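PDB 5DMN: homocysteine S-methyltransferase from Escherichia coli, which catalyses the zinc-dependent transfer of a methyl group from S-methylmethionine, or less efficiently S-adenosylmethionine, to homocysteine, forming methionine. Local coordinates for the interface of chains A and B. Numbering follows the deposited sequence. Chains: chain A/B, Homocysteine S-methyltransferase.

Contact 1 and contact 2 are two patches of one interface between copies of the same protein. The centres of their C-alpha atoms lie about 17 Å apart. They share no residue, but both use helix 48-61 of chain A. A:Arg60 serves contact 1, while A:Glu53 and A:Asp57 serve contact 2. On chain B the elements differ: the start of helix 143-160 in contact 1, and helix 173-184 with the loop 218-221 in contact 2. Each copy thus offers a different surface, and the interface is not an exact two-fold. The enzyme is a monomer, so this pairing may be crystal packing.

Contact 1: the interface of chains A and B. Residues chain A 60, 106, 109-110; chain B 142-144, 147.
This patch joins outer helices of two homocysteine S-methyltransferase (beta/alpha) barrels. The ends of helices 48-61 and 85-109 of chain A face the first turn of helix 143-160 of chain B. The patch may be a lattice contact.

The tighter part is built by A:Arg60 and B:Val143. The A:Arg60 chain runs straight from CG to NE and crosses B:Val143 obliquely. B:Val143 CG1, anti to its backbone N (chi1 168°), sits over the centre of one guanidinium face of A:Arg60, 3.7 Å from A:Arg60 CZ. A:Glu109 may help to hold the guanidinium flat, though loosely. A:Glu109 OE1 lies at its edge, in plane, and forms a salt bridge with A:Arg60 NE at 3.4 Å. The hydrogen bonds from NE and NH2 to this oxygen are weak.

A:Glu109 is extended, with CG anti to the backbone N. Its other oxygen, A:Glu109 OE2, is directed at the start of the B helix and lies 3.6 Å from the backbone N of B:Glu144. This is long for a hydrogen bond. The helix start may still favour the negative charge.

B:Glu144 also reaches out extended, CG anti to its backbone N. B:Glu144 CG passes 3.6 Å from the carbonyl O of A:Arg60. At the tip, B:Glu144 OE2 accepts a hydrogen bond of 3.3 Å from the phenol OH of A:Tyr106. A:Tyr106, CG anti to the backbone N (chi1 -176°), brings its hydroxyl in over the carboxylate plane, 39° off it.

The rim is looser. A:Asn110 ND2 stays 4.5 Å from B:Glu144 OE2 and loses little surface. B:Gln147 only brushes A:Arg60, B:Gln147 OE1 being 4.0 Å from A:Arg60 CD, with the amide nearly perpendicular to the guanidinium. B:Ser142 brings CB to 4.0 Å from A:Glu109 OE2.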
loop_
_atom_site.group_PDB
_atom_site.type_symbol
_atom_site.label_atom_id
_atom_site.label_comp_id
_atom_site.label_asym_id
_atom_site.label_seq_id
_atom_site.Cartn_x
_atom_site.Cartn_y
_atom_site.Cartn_z
ATOM N N ARG A 60 6.661 9.047 -1.314
ATOM C CA ARG A 60 7.124 8.242 -2.442
ATOM C C ARG A 60 6.034 8.050 -3.497
ATOM O O ARG A 60 6.293 8.155 -4.697
ATOM C CB ARG A 60 7.613 6.882 -1.948
ATOM C CG ARG A 60 9.015 6.899 -1.381
ATOM C CD ARG A 60 9.334 5.576 -0.716
ATOM N NE ARG A 60 10.673 5.550 -0.138
ATOM C CZ ARG A 60 11.047 4.715 0.826
ATOM N NH1 ARG A 60 10.173 3.853 1.330
ATOM N NH2 ARG A 60 12.285 4.754 1.297
ATOM N N TYR A 106 13.102 11.706 2.437
ATOM C CA TYR A 106 12.701 11.671 1.039
ATOM C C TYR A 106 13.514 12.658 0.207
ATOM O O TYR A 106 13.818 12.397 -0.954
ATOM C CB TYR A 106 11.206 11.957 0.893
ATOM C CG TYR A 106 10.718 11.841 -0.532
ATOM C CD1 TYR A 106 10.562 10.597 -1.135
ATOM C CD2 TYR A 106 10.418 12.970 -1.277
ATOM C CE1 TYR A 106 10.121 10.487 -2.442
ATOM C CE2 TYR A 106 9.975 12.869 -2.582
ATOM C CZ TYR A 106 9.829 11.629 -3.161
ATOM O OH TYR A 106 9.391 11.534 -4.462
ATOM N N GLU A 109 16.726 11.041 -0.694
ATOM C CA GLU A 109 16.547 10.033 -1.734
ATOM C C GLU A 109 16.367 10.678 -3.109
ATOM O O GLU A 109 17.131 10.405 -4.037
ATOM C CB GLU A 109 15.345 9.140 -1.406
ATOM C CG GLU A 109 15.028 8.092 -2.463
ATOM C CD GLU A 109 13.883 7.177 -2.056
ATOM O OE1 GLU A 109 13.603 7.077 -0.837
ATOM O OE2 GLU A 109 13.262 6.564 -2.955
ATOM N N ASN A 110 15.360 11.541 -3.224
ATOM C CA ASN A 110 15.074 12.259 -4.463
ATOM C C ASN A 110 15.187 13.767 -4.263
ATOM O O ASN A 110 14.214 14.423 -3.899
ATOM C CB ASN A 110 13.677 11.898 -4.975
ATOM C CG ASN A 110 13.301 12.642 -6.253
ATOM O OD1 ASN A 110 14.165 13.124 -6.991
ATOM N ND2 ASN A 110 12.001 12.733 -6.520
ATOM N N SER B 142 16.178 3.331 -7.179
ATOM C CA SER B 142 15.594 3.902 -5.970
ATOM C C SER B 142 14.396 3.062 -5.553
ATOM O O SER B 142 13.790 2.395 -6.390
ATOM C CB SER B 142 15.176 5.355 -6.193
ATOM O OG SER B 142 14.074 5.446 -7.078
ATOM N N VAL B 143 14.061 3.091 -4.265
ATOM C CA VAL B 143 12.891 2.378 -3.760
ATOM C C VAL B 143 11.641 2.731 -4.564
ATOM O O VAL B 143 10.862 1.853 -4.943
ATOM C CB VAL B 143 12.650 2.675 -2.266
ATOM C CG1 VAL B 143 11.286 2.169 -1.829
ATOM C CG2 VAL B 143 13.745 2.040 -1.430
ATOM N N GLU B 144 11.471 4.018 -4.850
ATOM C CA GLU B 144 10.317 4.483 -5.606
ATOM C C GLU B 144 10.343 3.948 -7.035
ATOM O O GLU B 144 9.295 3.718 -7.638
ATOM C CB GLU B 144 10.268 6.009 -5.623
ATOM C CG GLU B 144 9.069 6.565 -6.356
ATOM C CD GLU B 144 9.289 7.985 -6.822
ATOM O OE1 GLU B 144 8.786 8.336 -7.913
ATOM O OE2 GLU B 144 9.967 8.745 -6.095
ATOM N N GLN B 147 9.165 0.443 -6.765
ATOM C CA GLN B 147 7.738 0.435 -6.455
ATOM C C GLN B 147 6.901 0.847 -7.669
ATOM O O GLN B 147 5.821 0.304 -7.909
ATOM C CB GLN B 147 7.455 1.348 -5.265
ATOM C CG GLN B 147 7.939 0.776 -3.940
ATOM C CD GLN B 147 7.709 1.720 -2.769
ATOM O OE1 GLN B 147 7.464 2.911 -2.954
ATOM N NE2 GLN B 147 7.796 1.189 -1.556
#

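Contact 2: the interface of chains A and B. Residues chain A 25-26, 29-31, 53, 57; chain B 181, 184-185, 218-221.
A:Arg30 has CG beside its backbone N (chi1 -69°) and bends again at chi2 and chi3. The bends fold its guanidinium towards loop 218-221 of chain B. B:Thr184 holds OG1 between its backbone N and carbonyl carbon (chi1 62°), aimed at A:Glu26, whose chain bends at chi2. The patch sets helices 24-29 and 48-61 of one barrel enzyme against helix 173-184 and a loop of the other. It may be a lattice contact.

A:Arg30 is the hub. A:Arg30 NE donates to the carbonyl O of B:Gly218 at 2.6 Å. The bond is bent, and NE sits above the carbonyl plane. One guanidinium face lies over the rim of the B:Tyr219 ring, the planes 32° apart. A:Arg30 NH2 forms salt bridges with A:Glu53 OE1 at 2.9 Å and, across the interface, with B:Glu181 OE2 at 3.4 Å. The positive charge may ease the crowding of A:Glu53 and B:Glu181.

B:Glu181 OE1 points between the two oxygens of a nearly coplanar carboxylate, 2.5 Å from A:Asp57 OD2 and 2.7 Å from A:Asp57 OD1. If both acids were charged they would be expected to repel. One may be protonated, or the model may be too tight.

Next to the A:Arg30 backbone, B:Pro220 CD packs 3.5 Å from the carbonyl O of A:Ala29. A:Ala29 CB also meets B:Gln221 OE1. The one hydroxyl hydrogen of B:Thr184 must be divided between the B:Glu181 carbonyl O and A:Glu26, unless A:Glu26 is protonated; protons are not seen. B:Thr184 OG1 meets A:Glu26 OE1 at 2.8 Å, from above the carboxylate plane.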
loop_
_atom_site.group_PDB
_atom_site.type_symbol
_atom_site.label_atom_id
_atom_site.label_comp_id
_atom_site.label_asym_id
_atom_site.label_seq_id
_atom_site.Cartn_x
_atom_site.Cartn_y
_atom_site.Cartn_z
ATOM N N THR A 25 -4.745 2.443 7.676
ATOM C CA THR A 25 -4.615 1.359 6.695
ATOM C C THR A 25 -3.198 0.789 6.607
ATOM O O THR A 25 -3.009 -0.430 6.599
ATOM C CB THR A 25 -5.046 1.827 5.291
ATOM O OG1 THR A 25 -4.477 3.115 5.016
ATOM C CG2 THR A 25 -6.557 1.933 5.205
ATOM N N GLU A 26 -2.211 1.676 6.537
ATOM C CA GLU A 26 -0.811 1.276 6.482
ATOM C C GLU A 26 -0.365 0.644 7.793
ATOM O O GLU A 26 0.426 -0.301 7.804
ATOM C CB GLU A 26 0.069 2.481 6.164
ATOM C CG GLU A 26 0.167 2.830 4.694
ATOM C CD GLU A 26 1.244 2.050 3.986
ATOM O OE1 GLU A 26 2.214 1.642 4.663
ATOM O OE2 GLU A 26 1.138 1.870 2.753
ATOM N N ALA A 29 -1.526 -2.876 8.207
ATOM C CA ALA A 29 -0.685 -3.767 7.417
ATOM C C ALA A 29 0.548 -4.190 8.201
ATOM O O ALA A 29 1.027 -5.312 8.054
ATOM C CB ALA A 29 -0.277 -3.102 6.107
ATOM N N ARG A 30 1.058 -3.289 9.033
ATOM C CA ARG A 30 2.251 -3.571 9.821
ATOM C C ARG A 30 1.925 -4.202 11.177
ATOM O O ARG A 30 2.826 -4.468 11.969
ATOM C CB ARG A 30 3.061 -2.289 10.022
ATOM C CG ARG A 30 3.718 -1.773 8.746
ATOM C CD ARG A 30 4.767 -2.754 8.238
ATOM N NE ARG A 30 5.842 -2.949 9.207
ATOM C CZ ARG A 30 7.019 -2.332 9.158
ATOM N NH1 ARG A 30 7.931 -2.572 10.091
ATOM N NH2 ARG A 30 7.291 -1.486 8.175
ATOM N N GLY A 31 0.642 -4.444 11.436
ATOM C CA GLY A 31 0.215 -5.150 12.635
ATOM C C GLY A 31 -0.136 -4.264 13.820
ATOM O O GLY A 31 0.205 -4.580 14.957
ATOM N N GLU A 53 7.614 5.810 8.745
ATOM C CA GLU A 53 7.701 5.070 7.486
ATOM C C GLU A 53 6.473 5.269 6.600
ATOM O O GLU A 53 6.591 5.363 5.378
ATOM C CB GLU A 53 7.910 3.582 7.779
ATOM C CG GLU A 53 9.302 3.259 8.312
ATOM C CD GLU A 53 9.407 1.856 8.900
ATOM O OE1 GLU A 53 8.451 1.067 8.743
ATOM O OE2 GLU A 53 10.450 1.538 9.516
ATOM N N ASP A 57 6.238 6.643 2.774
ATOM C CA ASP A 57 5.561 5.937 1.692
ATOM C C ASP A 57 4.706 6.884 0.855
ATOM O O ASP A 57 4.678 6.787 -0.377
ATOM C CB ASP A 57 4.688 4.810 2.247
ATOM C CG ASP A 57 5.492 3.584 2.631
ATOM O OD1 ASP A 57 6.604 3.405 2.084
ATOM O OD2 ASP A 57 5.010 2.793 3.473
ATOM N N GLU B 181 7.267 -2.915 1.362
ATOM C CA GLU B 181 6.609 -1.640 1.630
ATOM C C GLU B 181 5.418 -1.454 0.709
ATOM O O GLU B 181 4.320 -1.140 1.162
ATOM C CB GLU B 181 7.585 -0.471 1.468
ATOM C CG GLU B 181 8.430 -0.182 2.705
ATOM C CD GLU B 181 7.600 0.263 3.903
ATOM O OE1 GLU B 181 7.031 1.375 3.868
ATOM O OE2 GLU B 181 7.516 -0.504 4.888
ATOM N N THR B 184 2.131 -2.997 1.700
ATOM C CA THR B 184 1.359 -2.393 2.786
ATOM C C THR B 184 0.259 -1.485 2.246
ATOM O O THR B 184 -0.716 -1.196 2.934
ATOM C CB THR B 184 2.249 -1.591 3.737
ATOM O OG1 THR B 184 2.858 -0.511 3.025
ATOM C CG2 THR B 184 3.328 -2.479 4.321
ATOM N N ALA B 185 0.411 -1.046 1.003
ATOM C CA ALA B 185 -0.624 -0.257 0.357
ATOM C C ALA B 185 -1.881 -1.096 0.112
ATOM O O ALA B 185 -2.966 -0.553 -0.072
ATOM C CB ALA B 185 -0.107 0.317 -0.943
ATOM N N GLY B 218 9.292 -7.628 10.288
ATOM C CA GLY B 218 8.457 -6.488 10.602
ATOM C C GLY B 218 7.277 -6.317 9.658
ATOM O O GLY B 218 6.529 -5.350 9.769
ATOM N N TYR B 219 7.112 -7.243 8.717
ATOM C CA TYR B 219 6.031 -7.149 7.734
ATOM C C TYR B 219 5.108 -8.370 7.758
ATOM O O TYR B 219 5.315 -9.326 7.008
ATOM C CB TYR B 219 6.608 -6.961 6.331
ATOM C CG TYR B 219 7.260 -5.616 6.112
ATOM C CD1 TYR B 219 6.572 -4.586 5.482
ATOM C CD2 TYR B 219 8.559 -5.373 6.536
ATOM C CE1 TYR B 219 7.159 -3.353 5.278
ATOM C CE2 TYR B 219 9.155 -4.140 6.337
ATOM C CZ TYR B 219 8.450 -3.134 5.707
ATOM O OH TYR B 219 9.037 -1.905 5.507
ATOM N N PRO B 220 4.059 -8.315 8.593
ATOM C CA PRO B 220 3.085 -9.395 8.797
ATOM C C PRO B 220 2.446 -9.910 7.508
ATOM O O PRO B 220 1.988 -11.049 7.469
ATOM C CB PRO B 220 2.022 -8.745 9.683
ATOM C CG PRO B 220 2.727 -7.653 10.375
ATOM C CD PRO B 220 3.731 -7.128 9.399
ATOM N N GLN B 221 2.394 -9.087 6.469
ATOM C CA GLN B 221 1.795 -9.536 5.219
ATOM C C GLN B 221 2.651 -10.617 4.579
ATOM O O GLN B 221 2.138 -11.486 3.883
ATOM C CB GLN B 221 1.595 -8.373 4.261
ATOM C CG GLN B 221 0.293 -7.637 4.489
ATOM C CD GLN B 221 0.226 -6.351 3.704
ATOM O OE1 GLN B 221 1.121 -5.507 3.793
ATOM N NE2 GLN B 221 -0.829 -6.199 2.910
#